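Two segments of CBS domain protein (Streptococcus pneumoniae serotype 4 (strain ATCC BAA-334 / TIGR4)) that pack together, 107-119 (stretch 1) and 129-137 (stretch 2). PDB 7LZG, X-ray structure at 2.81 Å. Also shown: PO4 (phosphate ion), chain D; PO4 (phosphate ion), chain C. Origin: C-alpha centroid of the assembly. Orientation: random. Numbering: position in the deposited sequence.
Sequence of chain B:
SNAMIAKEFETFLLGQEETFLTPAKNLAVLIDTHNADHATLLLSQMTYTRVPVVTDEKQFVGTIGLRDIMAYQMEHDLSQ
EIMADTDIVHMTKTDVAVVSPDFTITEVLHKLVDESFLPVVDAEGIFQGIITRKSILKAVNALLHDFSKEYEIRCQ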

# COMPACT_ATOMS: atom_id res chain seq x y z
N GLU B 107 4.75 18.97 2.21
CA GLU B 107 5.13 18.11 3.33
C GLU B 107 4.30 16.84 3.42
O GLU B 107 4.73 15.88 4.07
CB GLU B 107 5.03 18.88 4.65
CG GLU B 107 3.63 18.96 5.25
CD GLU B 107 3.63 19.62 6.62
OE1 GLU B 107 4.67 20.17 7.03
OE2 GLU B 107 2.58 19.58 7.30
N VAL B 108 3.13 16.80 2.78
CA VAL B 108 2.37 15.56 2.71
C VAL B 108 3.08 14.56 1.80
O VAL B 108 3.30 13.40 2.18
CB VAL B 108 0.93 15.83 2.24
CG1 VAL B 108 0.27 14.55 1.75
CG2 VAL B 108 0.12 16.45 3.36
N LEU B 109 3.45 15.00 0.60
CA LEU B 109 4.26 14.16 -0.28
C LEU B 109 5.60 13.83 0.36
O LEU B 109 6.14 12.74 0.15
CB LEU B 109 4.47 14.84 -1.63
CG LEU B 109 3.39 14.69 -2.70
CD1 LEU B 109 2.08 15.32 -2.26
CD2 LEU B 109 3.87 15.32 -3.99
N HIS B 110 6.16 14.77 1.12
CA HIS B 110 7.42 14.51 1.82
C HIS B 110 7.26 13.38 2.83
O HIS B 110 8.15 12.54 2.99
CB HIS B 110 7.91 15.79 2.50
CG HIS B 110 9.08 15.58 3.42
ND1 HIS B 110 10.30 15.12 2.97
CD2 HIS B 110 9.21 15.76 4.75
CE1 HIS B 110 11.14 15.04 3.99
NE2 HIS B 110 10.50 15.42 5.08
N LYS B 111 6.11 13.34 3.53
CA LYS B 111 5.88 12.27 4.50
C LYS B 111 5.45 10.97 3.83
O LYS B 111 5.70 9.89 4.37
CB LYS B 111 4.82 12.70 5.51
CG LYS B 111 5.28 13.79 6.47
CD LYS B 111 6.41 13.30 7.36
CE LYS B 111 6.84 14.38 8.34
NZ LYS B 111 5.71 14.85 9.18
N LEU B 112 4.81 11.05 2.66
CA LEU B 112 4.33 9.88 1.95
C LEU B 112 5.39 9.23 1.08
O LEU B 112 5.07 8.34 0.29
CB LEU B 112 3.10 10.23 1.11
CG LEU B 112 1.81 10.29 1.92
CD1 LEU B 112 0.66 10.76 1.05
CD2 LEU B 112 1.51 8.92 2.51
N VAL B 113 6.64 9.65 1.20
CA VAL B 113 7.74 8.93 0.56
C VAL B 113 8.44 7.99 1.53
O VAL B 113 9.03 6.99 1.09
CB VAL B 113 8.75 9.91 -0.09
CG1 VAL B 113 9.58 10.61 0.97
CG2 VAL B 113 9.63 9.18 -1.08
N ASP B 114 8.36 8.26 2.84
CA ASP B 114 8.89 7.35 3.84
C ASP B 114 7.87 6.30 4.28
O ASP B 114 8.26 5.21 4.72
CB ASP B 114 9.37 8.13 5.07
CG ASP B 114 10.41 9.17 4.73
OD1 ASP B 114 11.13 8.99 3.72
OD2 ASP B 114 10.51 10.18 5.46
N GLU B 115 6.58 6.60 4.16
CA GLU B 115 5.52 5.68 4.50
C GLU B 115 4.38 5.85 3.50
O GLU B 115 4.38 6.77 2.68
CB GLU B 115 5.02 5.91 5.94
CG GLU B 115 4.62 7.34 6.22
CD GLU B 115 4.29 7.58 7.68
OE1 GLU B 115 4.02 6.60 8.39
OE2 GLU B 115 4.31 8.75 8.11
N SER B 116 3.42 4.93 3.57
CA SER B 116 2.26 4.96 2.69
C SER B 116 0.97 5.33 3.42
O SER B 116 -0.10 5.32 2.80
CB SER B 116 2.08 3.61 1.99
OG SER B 116 1.76 2.60 2.93
N PHE B 117 1.05 5.65 4.71
CA PHE B 117 -0.12 5.91 5.53
C PHE B 117 0.16 7.12 6.39
O PHE B 117 1.06 7.08 7.24
CB PHE B 117 -0.46 4.69 6.39
CG PHE B 117 -1.90 4.61 6.80
CD1 PHE B 117 -2.84 4.05 5.96
CD2 PHE B 117 -2.30 5.07 8.05
CE1 PHE B 117 -4.17 3.97 6.34
CE2 PHE B 117 -3.62 4.98 8.43
CZ PHE B 117 -4.56 4.44 7.58
N LEU B 118 -0.59 8.20 6.18
CA LEU B 118 -0.35 9.47 6.86
C LEU B 118 -1.59 9.91 7.61
O LEU B 118 -2.53 10.45 7.01
CB LEU B 118 0.08 10.54 5.86
CG LEU B 118 0.55 11.86 6.45
CD1 LEU B 118 1.74 11.64 7.36
CD2 LEU B 118 0.90 12.84 5.34
N PRO B 119 -1.65 9.71 8.93
CA PRO B 119 -2.81 10.16 9.70
C PRO B 119 -2.80 11.67 9.89
O PRO B 119 -1.78 12.34 9.75
CB PRO B 119 -2.65 9.43 11.04
CG PRO B 119 -1.58 8.39 10.81
CD PRO B 119 -0.70 8.95 9.76
P PO4 D . 7.47 1.34 2.10
O1 PO4 D . 6.02 1.52 2.47
O2 PO4 D . 8.13 0.39 3.06
O3 PO4 D . 8.18 2.68 2.15
O4 PO4 D . 7.56 0.78 0.70
P PO4 C . -4.71 -0.99 -2.31
O1 PO4 C . -4.40 -0.59 -0.89
O2 PO4 C . -6.20 -0.89 -2.56
O3 PO4 C . -3.99 -0.07 -3.27
O4 PO4 C . -4.26 -2.41 -2.55
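Stretch 2 129-137: GIITRKSIL

Stretch 2 lies on stretch 1 as an antiparallel strand partner that turns directly into a helix, so that the contact combines a short two-stranded ladder, an apolar helix-side cluster and an arginine that reaches across to backbone carbonyls. Residues 129-132 are extended, with phi/psi near -130/125 at Ile131, and 133-137 are helical, near -60/-39 at Arg133. The strand axes of 117-119 and 129-132 approach to 4.4 Å with 154° between their N-to-C directions, close to antiparallel. CA proximity fixes the register: Phe117 faces Thr132, Leu118 faces Ile131 and Pro119 faces Ile130.

Leu118 and Ile131 form the hydrogen-bonded pair, with Leu118 N to Ile131 O at 2.9 Å and Ile131 N to Leu118 O at 2.7 Å. The pairs beside it are non-hydrogen-bonded, as the alternation of an antiparallel ladder requires. There, the CA of Ile130 lies 3.2 Å from Leu118 O, a CA-H...O contact.

Side chains alternate between the sheet faces. On the face carrying Phe117, Pro119, Ile130 and Thr132, Phe117 CE2 lies 3.4 Å from Ile130 CG2 and Phe117 CD1 lies 3.6 Å from Thr132 CG2. On the face of Leu118 and Ile131, the contact extends to Leu112, whose CD1 is 3.9 Å from Ile131 CG2. Ile136 adds its CD1, 3.6 Å from both Leu112 CD1 and Leu109 CD1.

Thr132 holds the N-cap position, and just after it Arg133 has the largest covered area in either stretch, 107 Å². Its NE donates to Leu112 O at 2.8 Å and 167°, a nearly linear bond to the first residue leaving helical phi/psi. Ser116 CB packs over one guanidinium face, 3.3 Å from Arg133 NH1, while Arg133 NH2 bonds to O3 of the chain D phosphate at 3.2 Å.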

# COMPACT_ATOMS: atom_id res chain seq x y z
N GLY B 129 -8.31 12.05 10.37
CA GLY B 129 -8.35 11.47 9.04
C GLY B 129 -6.98 10.97 8.63
O GLY B 129 -6.00 11.09 9.37
N ILE B 130 -6.92 10.41 7.42
CA ILE B 130 -5.70 9.84 6.88
C ILE B 130 -5.52 10.27 5.43
O ILE B 130 -6.48 10.60 4.73
CB ILE B 130 -5.68 8.29 6.98
CG1 ILE B 130 -6.94 7.69 6.36
CG2 ILE B 130 -5.53 7.85 8.42
CD1 ILE B 130 -6.78 7.20 4.93
N ILE B 131 -4.26 10.25 4.98
CA ILE B 131 -3.90 10.47 3.58
C ILE B 131 -2.96 9.34 3.18
O ILE B 131 -1.94 9.11 3.83
CB ILE B 131 -3.22 11.83 3.36
CG1 ILE B 131 -4.12 12.96 3.86
CG2 ILE B 131 -2.89 12.02 1.89
CD1 ILE B 131 -3.47 14.33 3.79
N THR B 132 -3.31 8.63 2.11
CA THR B 132 -2.54 7.48 1.66
C THR B 132 -1.97 7.74 0.27
O THR B 132 -2.42 8.63 -0.46
CB THR B 132 -3.40 6.21 1.63
OG1 THR B 132 -4.51 6.39 0.73
CG2 THR B 132 -3.94 5.91 3.02
N ARG B 133 -0.95 6.95 -0.09
CA ARG B 133 -0.43 7.01 -1.45
C ARG B 133 -1.51 6.65 -2.46
O ARG B 133 -1.59 7.25 -3.54
CB ARG B 133 0.76 6.06 -1.60
CG ARG B 133 1.93 6.32 -0.67
CD ARG B 133 3.19 5.68 -1.23
NE ARG B 133 4.30 5.67 -0.29
CZ ARG B 133 4.90 4.58 0.15
NH1 ARG B 133 4.52 3.37 -0.23
NH2 ARG B 133 5.92 4.70 1.00
N LYS B 134 -2.35 5.66 -2.12
CA LYS B 134 -3.47 5.31 -2.98
C LYS B 134 -4.40 6.50 -3.19
O LYS B 134 -4.89 6.73 -4.30
CB LYS B 134 -4.23 4.13 -2.37
CG LYS B 134 -5.52 3.77 -3.07
CD LYS B 134 -6.37 2.85 -2.20
CE LYS B 134 -7.66 2.45 -2.88
NZ LYS B 134 -7.42 1.58 -4.07
N SER B 135 -4.65 7.26 -2.12
CA SER B 135 -5.59 8.37 -2.22
C SER B 135 -5.01 9.52 -3.04
O SER B 135 -5.75 10.21 -3.75
CB SER B 135 -5.98 8.84 -0.82
OG SER B 135 -4.85 9.22 -0.07
N ILE B 136 -3.70 9.75 -2.94
CA ILE B 136 -3.07 10.80 -3.73
C ILE B 136 -3.03 10.41 -5.20
O ILE B 136 -3.24 11.25 -6.09
CB ILE B 136 -1.67 11.12 -3.18
CG1 ILE B 136 -1.78 12.15 -2.05
CG2 ILE B 136 -0.74 11.61 -4.28
CD1 ILE B 136 -0.47 12.78 -1.66
N LEU B 137 -2.78 9.13 -5.49
CA LEU B 137 -2.83 8.67 -6.87
C LEU B 137 -4.21 8.85 -7.47
O LEU B 137 -4.33 9.12 -8.67
CB LEU B 137 -2.40 7.21 -6.96
CG LEU B 137 -0.90 7.01 -7.21
CD1 LEU B 137 -0.63 5.58 -7.60
CD2 LEU B 137 -0.42 7.95 -8.30